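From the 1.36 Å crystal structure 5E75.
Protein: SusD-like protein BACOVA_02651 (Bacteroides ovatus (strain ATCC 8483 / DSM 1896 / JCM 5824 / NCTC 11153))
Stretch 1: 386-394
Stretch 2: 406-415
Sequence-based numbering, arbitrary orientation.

Stretch 1 386-394: FFNRVRERA
Stretch 2, residues 406-415: DIIRERRVEF

Both stretches are largely α-helical, in helices that begin earlier in the chain. Residues 386-393 have phi/psi values near -65/-40, with psi relaxing to -20 at Asn 388, and Ala 394 follows at -76/-5; residues 406-414 stay close to -65/-40, and Phe 415 departs to -116/15. Regular i to i+4 bonds hold the second helix, from Glu 410 N to Asp 406 O (3.0 Å) through Phe 415 N to Arg 411 O (3.0 Å). The first is looser at its start, where the bond from Val 390 N to Phe 386 O is weak at 3.4 Å, and tightens at Glu 392 N to Asn 388 O (2.8 Å). The axes approach to 11.5 Å, and their N-to-C directions diverge by 44°. Phe 387 CA lies 8.4 Å from Ile 407 CA, Arg 391 CA 8.3 Å from Glu 410 CA, and Val 390 CA 8.1 Å from Glu 414 CA.

This wide spacing is bridged by long side chains. Phe 387 (chi1 t, chi2 -83°) points toward the second helix, bringing CE2 to 3.7 Å from Glu 410 CB and 4.3 Å from Ile 407 CG1, an apolar contact; Ile 407 is m, t. Glu 410 (t, p, chi3 27°) accepts a salt-bridging hydrogen bond from Arg 391 (m, m, m, chi4 -178°), with NH1 to OE1 at 2.9 Å and an N-H...O angle of 157°. The carboxylate oxygen meets the guanidinium at its edge, where the N-H groups point.

Glu 414 (t, p, chi3 22°) repeats this pairing with Arg 393 (t, -92°, m, chi4 -79°): NH2 to OE2 is 2.9 Å, at 138°. A water reinforces it, accepting from Arg 393 NE (2.8 Å) and donating to Glu 414 OE1 (2.8 Å) and Val 390 O (2.9 Å). Val 390 (t) packs its CG1 3.3 Å from Glu 414 OE1.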

# COMPACT_ATOMS: atom_id res chain seq x y z
N PHE A 386 18.64 0.83 -10.97
CA PHE A 386 17.87 0.49 -9.78
C PHE A 386 16.58 -0.23 -10.14
O PHE A 386 16.15 -1.11 -9.40
CB PHE A 386 17.67 1.72 -8.88
CG PHE A 386 18.92 2.08 -8.09
CD1 PHE A 386 19.34 1.27 -7.07
CD2 PHE A 386 19.69 3.18 -8.43
CE1 PHE A 386 20.49 1.55 -6.36
CE2 PHE A 386 20.85 3.46 -7.75
CZ PHE A 386 21.26 2.64 -6.71
N PHE A 387 15.99 0.07 -11.30
CA PHE A 387 14.89 -0.73 -11.81
C PHE A 387 15.37 -2.18 -11.96
O PHE A 387 14.69 -3.14 -11.54
CB PHE A 387 14.41 -0.19 -13.17
CG PHE A 387 13.36 -1.03 -13.84
CD1 PHE A 387 13.72 -2.13 -14.61
CD2 PHE A 387 12.02 -0.71 -13.72
CE1 PHE A 387 12.76 -2.91 -15.22
CE2 PHE A 387 11.05 -1.49 -14.35
CZ PHE A 387 11.42 -2.59 -15.09
N ASN A 388 16.55 -2.34 -12.55
CA ASN A 388 17.06 -3.67 -12.81
C ASN A 388 17.52 -4.42 -11.57
O ASN A 388 17.57 -5.66 -11.59
CB ASN A 388 18.14 -3.63 -13.91
CG ASN A 388 17.53 -3.59 -15.29
OD1 ASN A 388 16.48 -4.17 -15.54
ND2 ASN A 388 18.19 -2.91 -16.21
N ARG A 389 17.79 -3.71 -10.47
CA ARG A 389 18.05 -4.37 -9.20
C ARG A 389 16.78 -5.08 -8.71
O ARG A 389 16.86 -6.16 -8.12
CB ARG A 389 18.53 -3.38 -8.14
CG ARG A 389 20.00 -2.95 -8.27
CD ARG A 389 20.96 -4.07 -7.88
NE ARG A 389 20.76 -4.42 -6.48
CZ ARG A 389 20.33 -5.59 -6.01
NH1 ARG A 389 20.13 -6.63 -6.81
NH2 ARG A 389 20.14 -5.74 -4.70
N VAL A 390 15.62 -4.47 -8.95
CA VAL A 390 14.35 -5.09 -8.56
C VAL A 390 14.13 -6.38 -9.39
O VAL A 390 13.72 -7.42 -8.86
CB VAL A 390 13.18 -4.10 -8.69
CG1 VAL A 390 11.86 -4.78 -8.33
CG2 VAL A 390 13.40 -2.89 -7.77
N ARG A 391 14.39 -6.29 -10.69
CA ARG A 391 14.32 -7.46 -11.57
C ARG A 391 15.28 -8.56 -11.09
O ARG A 391 14.92 -9.75 -11.02
CB ARG A 391 14.72 -7.07 -13.00
CG ARG A 391 13.90 -5.95 -13.64
CD ARG A 391 12.58 -6.43 -14.19
NE ARG A 391 12.73 -7.40 -15.28
CZ ARG A 391 11.71 -7.93 -15.94
NH1 ARG A 391 10.47 -7.56 -15.66
NH2 ARG A 391 11.92 -8.82 -16.91
N GLU A 392 16.52 -8.16 -10.84
CA GLU A 392 17.57 -9.09 -10.42
C GLU A 392 17.20 -9.80 -9.11
O GLU A 392 17.41 -11.00 -8.96
CB GLU A 392 18.89 -8.33 -10.25
CG GLU A 392 20.09 -9.16 -9.90
CD GLU A 392 21.34 -8.33 -9.98
OE1 GLU A 392 21.36 -7.24 -9.37
OE2 GLU A 392 22.29 -8.73 -10.70
N ARG A 393 16.64 -9.06 -8.16
CA ARG A 393 16.26 -9.66 -6.89
C ARG A 393 15.16 -10.71 -7.08
O ARG A 393 15.15 -11.74 -6.39
CB ARG A 393 15.84 -8.58 -5.89
CG ARG A 393 15.66 -9.08 -4.46
CD ARG A 393 14.21 -9.52 -4.12
NE ARG A 393 13.30 -8.38 -4.12
CZ ARG A 393 13.18 -7.53 -3.11
NH1 ARG A 393 13.89 -7.70 -2.00
NH2 ARG A 393 12.36 -6.49 -3.20
N ALA A 394 14.27 -10.47 -8.05
CA ALA A 394 13.23 -11.42 -8.41
C ALA A 394 13.76 -12.60 -9.24
O ALA A 394 13.01 -13.52 -9.54
CB ALA A 394 12.12 -10.72 -9.19
N ASP A 406 6.42 -0.70 -18.82
CA ASP A 406 7.27 -1.63 -18.08
C ASP A 406 7.23 -1.30 -16.59
O ASP A 406 7.22 -2.20 -15.76
CB ASP A 406 8.73 -1.56 -18.55
CG ASP A 406 8.91 -2.07 -19.96
OD1 ASP A 406 8.45 -3.19 -20.26
OD2 ASP A 406 9.54 -1.35 -20.75
N ILE A 407 7.19 -0.02 -16.27
CA ILE A 407 7.15 0.41 -14.87
C ILE A 407 5.82 0.05 -14.22
O ILE A 407 5.80 -0.42 -13.07
CB ILE A 407 7.45 1.91 -14.74
CG1 ILE A 407 8.89 2.14 -15.18
CG2 ILE A 407 7.22 2.40 -13.32
CD1 ILE A 407 9.33 3.57 -15.26
N ILE A 408 4.72 0.24 -14.94
CA ILE A 408 3.41 -0.12 -14.41
C ILE A 408 3.38 -1.61 -14.07
O ILE A 408 2.93 -2.00 -12.99
CB ILE A 408 2.26 0.25 -15.38
CG1 ILE A 408 2.16 1.78 -15.50
CG2 ILE A 408 0.93 -0.36 -14.93
CD1 ILE A 408 1.28 2.26 -16.67
N ARG A 409 3.85 -2.46 -14.98
CA ARG A 409 3.81 -3.89 -14.76
C ARG A 409 4.71 -4.27 -13.60
O ARG A 409 4.33 -5.07 -12.77
CB ARG A 409 4.23 -4.64 -16.03
CG ARG A 409 4.05 -6.15 -15.97
CD ARG A 409 4.41 -6.80 -17.29
NE ARG A 409 4.00 -8.19 -17.29
CZ ARG A 409 4.01 -9.00 -18.34
NH1 ARG A 409 4.43 -8.57 -19.51
NH2 ARG A 409 3.59 -10.24 -18.20
N GLU A 410 5.89 -3.68 -13.56
CA GLU A 410 6.88 -4.02 -12.55
C GLU A 410 6.37 -3.65 -11.16
O GLU A 410 6.53 -4.41 -10.21
CB GLU A 410 8.23 -3.34 -12.82
CG GLU A 410 9.40 -4.04 -12.11
CD GLU A 410 9.62 -5.46 -12.60
OE1 GLU A 410 9.27 -5.76 -13.78
OE2 GLU A 410 10.15 -6.28 -11.82
N ARG A 411 5.74 -2.48 -11.04
CA ARG A 411 5.19 -2.09 -9.75
C ARG A 411 4.05 -3.01 -9.32
O ARG A 411 3.98 -3.41 -8.16
CB ARG A 411 4.73 -0.63 -9.76
CG ARG A 411 5.89 0.36 -9.81
CD ARG A 411 5.40 1.80 -9.69
NE ARG A 411 4.92 2.07 -8.34
CZ ARG A 411 5.68 2.46 -7.33
NH1 ARG A 411 6.96 2.76 -7.47
NH2 ARG A 411 5.14 2.63 -6.12
N ARG A 412 3.16 -3.37 -10.24
CA ARG A 412 2.07 -4.27 -9.87
C ARG A 412 2.59 -5.57 -9.28
O ARG A 412 2.08 -6.02 -8.24
CB ARG A 412 1.14 -4.54 -11.06
CG ARG A 412 0.29 -3.35 -11.46
CD ARG A 412 -0.75 -3.67 -12.52
NE ARG A 412 -1.76 -4.58 -12.00
CZ ARG A 412 -2.66 -5.25 -12.73
NH1 ARG A 412 -2.70 -5.13 -14.06
NH2 ARG A 412 -3.51 -6.07 -12.12
N VAL A 413 3.58 -6.18 -9.93
CA VAL A 413 4.09 -7.46 -9.46
C VAL A 413 5.00 -7.33 -8.23
O VAL A 413 5.03 -8.23 -7.40
CB VAL A 413 4.81 -8.30 -10.58
CG1 VAL A 413 3.86 -8.66 -11.72
CG2 VAL A 413 6.00 -7.62 -11.14
N GLU A 414 5.71 -6.23 -8.09
CA GLU A 414 6.52 -6.03 -6.90
C GLU A 414 5.64 -5.83 -5.67
O GLU A 414 5.98 -6.31 -4.59
CB GLU A 414 7.47 -4.85 -7.10
CG GLU A 414 8.43 -4.62 -5.93
CD GLU A 414 9.40 -5.74 -5.68
OE1 GLU A 414 9.68 -6.56 -6.60
OE2 GLU A 414 9.94 -5.80 -4.55
N PHE A 415 4.50 -5.16 -5.84
CA PHE A 415 3.71 -4.69 -4.69
C PHE A 415 2.32 -5.32 -4.57
O PHE A 415 1.48 -4.83 -3.81
CB PHE A 415 3.63 -3.15 -4.64
CG PHE A 415 4.97 -2.52 -4.54
CD1 PHE A 415 5.71 -2.67 -3.38
CD2 PHE A 415 5.51 -1.83 -5.59
CE1 PHE A 415 6.99 -2.15 -3.30
CE2 PHE A 415 6.77 -1.29 -5.51
CZ PHE A 415 7.50 -1.45 -4.37
O HOH W 1 12.07 -7.94 -6.57